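Local coordinates for cell envelope-related transcriptional attenuator domain-containing protein (Streptococcus agalactiae, PDB 3OKZ) that is of unknown function but belongs to the LytR/CpsA/Psr family, whose members probably attach glycopolymers to the cell wall of Gram-positive bacteria, at residues E16-S21 / N51-K56. Residues are numbered along the deposited sequence; the frame is centred on the assembly and turned at random.
Sequences ETKPFS and NPKTNK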
loop_
_atom_site.group_PDB
_atom_site.type_symbol
_atom_site.label_atom_id
_atom_site.label_comp_id
_atom_site.label_asym_id
_atom_site.label_seq_id
_atom_site.Cartn_x
_atom_site.Cartn_y
_atom_site.Cartn_z
ATOM N N GLU A 16 5.790 -16.402 16.316
ATOM C CA GLU A 16 4.782 -17.257 16.920
ATOM C C GLU A 16 3.773 -17.733 15.886
ATOM O O GLU A 16 2.698 -18.206 16.237
ATOM C CB GLU A 16 4.073 -16.481 18.024
ATOM C CG GLU A 16 5.054 -15.719 18.895
ATOM C CD GLU A 16 4.382 -14.808 19.888
ATOM O OE1 GLU A 16 5.112 -14.132 20.641
ATOM O OE2 GLU A 16 3.135 -14.765 19.918
ATOM N N THR A 17 4.129 -17.597 14.614
ATOM C CA THR A 17 3.274 -18.001 13.510
ATOM C C THR A 17 1.821 -17.561 13.696
ATOM O O THR A 17 0.883 -18.322 13.413
ATOM C CB THR A 17 3.303 -19.526 13.312
ATOM O OG1 THR A 17 4.632 -20.013 13.536
ATOM C CG2 THR A 17 2.897 -19.876 11.881
ATOM N N LYS A 18 1.651 -16.325 14.164
ATOM C CA LYS A 18 0.336 -15.725 14.400
ATOM C C LYS A 18 -0.011 -14.799 13.225
ATOM O O LYS A 18 0.876 -14.156 12.655
ATOM C CB LYS A 18 0.377 -14.924 15.706
ATOM C CG LYS A 18 -0.951 -14.310 16.123
ATOM C CD LYS A 18 -1.999 -15.372 16.479
ATOM C CE LYS A 18 -3.387 -14.748 16.657
ATOM N NZ LYS A 18 -4.481 -15.760 16.762
ATOM N N PRO A 19 -1.303 -14.725 12.841
ATOM C CA PRO A 19 -1.742 -13.868 11.732
ATOM C C PRO A 19 -1.215 -12.452 11.930
ATOM O O PRO A 19 -1.132 -11.971 13.062
ATOM C CB PRO A 19 -3.259 -13.922 11.838
ATOM C CG PRO A 19 -3.505 -15.276 12.372
ATOM C CD PRO A 19 -2.459 -15.409 13.443
ATOM N N PHE A 20 -0.862 -11.766 10.852
ATOM C CA PHE A 20 -0.353 -10.428 11.055
ATOM C C PHE A 20 -0.693 -9.441 9.957
ATOM O O PHE A 20 -1.188 -9.818 8.896
ATOM C CB PHE A 20 1.151 -10.489 11.268
ATOM C CG PHE A 20 1.921 -10.884 10.042
ATOM C CD1 PHE A 20 2.437 -9.912 9.186
ATOM C CD2 PHE A 20 2.142 -12.230 9.744
ATOM C CE1 PHE A 20 3.168 -10.277 8.054
ATOM C CE2 PHE A 20 2.875 -12.602 8.609
ATOM C CZ PHE A 20 3.388 -11.627 7.766
ATOM N N SER A 21 -0.440 -8.166 10.251
ATOM C CA SER A 21 -0.696 -7.080 9.316
ATOM C C SER A 21 0.588 -6.344 9.040
ATOM O O SER A 21 1.373 -6.067 9.946
ATOM C CB SER A 21 -1.722 -6.092 9.877
ATOM O OG SER A 21 -1.217 -5.351 10.980
ATOM N N ASN A 51 -2.944 -14.689 7.333
ATOM C CA ASN A 51 -3.371 -15.562 8.421
ATOM C C ASN A 51 -2.940 -16.984 8.111
ATOM O O ASN A 51 -3.596 -17.690 7.339
ATOM C CB ASN A 51 -4.883 -15.516 8.581
ATOM C CG ASN A 51 -5.349 -16.241 9.815
ATOM O OD1 ASN A 51 -5.001 -17.398 10.034
ATOM N ND2 ASN A 51 -6.143 -15.565 10.632
ATOM N N PRO A 52 -1.834 -17.430 8.721
ATOM C CA PRO A 52 -1.298 -18.778 8.505
ATOM C C PRO A 52 -2.315 -19.866 8.829
ATOM O O PRO A 52 -2.317 -20.945 8.230
ATOM C CB PRO A 52 -0.091 -18.808 9.433
ATOM C CG PRO A 52 -0.537 -17.945 10.575
ATOM C CD PRO A 52 -1.154 -16.773 9.852
ATOM N N LYS A 53 -3.185 -19.547 9.779
ATOM C CA LYS A 53 -4.222 -20.452 10.246
ATOM C C LYS A 53 -5.295 -20.682 9.178
ATOM O O LYS A 53 -5.371 -21.764 8.594
ATOM C CB LYS A 53 -4.836 -19.861 11.523
ATOM C CG LYS A 53 -5.583 -20.824 12.415
ATOM C CD LYS A 53 -5.981 -20.140 13.717
ATOM C CE LYS A 53 -6.876 -18.931 13.470
ATOM N NZ LYS A 53 -7.295 -18.268 14.735
ATOM N N THR A 54 -6.110 -19.658 8.920
ATOM C CA THR A 54 -7.185 -19.742 7.931
ATOM C C THR A 54 -6.632 -19.892 6.526
ATOM O O THR A 54 -7.394 -20.065 5.564
ATOM C CB THR A 54 -8.054 -18.491 7.933
ATOM O OG1 THR A 54 -7.323 -17.404 7.341
ATOM C CG2 THR A 54 -8.456 -18.133 9.353
ATOM N N ASN A 55 -5.308 -19.788 6.411
ATOM C CA ASN A 55 -4.622 -19.933 5.130
ATOM C C ASN A 55 -5.154 -18.946 4.082
ATOM O O ASN A 55 -5.614 -19.348 3.013
ATOM C CB ASN A 55 -4.806 -21.369 4.638
ATOM C CG ASN A 55 -3.737 -21.788 3.675
ATOM O OD1 ASN A 55 -2.555 -21.770 4.005
ATOM N ND2 ASN A 55 -4.143 -22.177 2.473
ATOM N N LYS A 56 -5.085 -17.653 4.384
ATOM C CA LYS A 56 -5.595 -16.653 3.459
ATOM C C LYS A 56 -4.885 -15.311 3.583
ATOM O O LYS A 56 -4.245 -15.017 4.593
ATOM C CB LYS A 56 -7.097 -16.472 3.691
ATOM C CG LYS A 56 -7.782 -15.481 2.743
ATOM C CD LYS A 56 -9.309 -15.471 2.942
ATOM C CE LYS A 56 -9.706 -15.139 4.383
ATOM N NZ LYS A 56 -11.181 -15.170 4.620
#
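The chain entering strand 20-28 runs beside the turn that joins strands 41-51 and 56-62, and the two backbones come closest at Pro19 and Asn51, with CA atoms 4.1 Å apart. Two prolines meet here: Pro19 and Pro52 cross at about a right angle, Pro19 CG lying 3.8 Å from Pro52 CD. Compact and apolar, both rings lack an amide N-H that would need a partner. Pro52 CG packs against the carbonyl oxygen of Thr17, and Pro52 CB lies 4.0 Å from the Thr17 methyl CG2, which stands anti to the backbone N. The same Pro19 CG, with CB, also lies alongside the Asn51 carboxamide. That carboxamide shapes the turn: with CG anti to the backbone N (chi1 -172°), Asn51 OD1 accepts from Thr54 N at 2.8 Å, an Asx motif, though the exact position of OD1 is less certain, while Asn51 ND2 donates to Glu277 O. The turn closes a β-hairpin between two inner strands of the mixed sheet of the LCP-family domain, where Asn55 and Lys56 both face Asn51 in a G1 β-bulge; Asn tolerates the positive phi (56°) adopted at position 55. Farther out, long flexible chains bring Lys18 NZ and Lys53 NZ within 4.3 Å of each other. Asp279 forms salt bridges to both through OD2, which probably offsets the repulsion between the two ammonium groups.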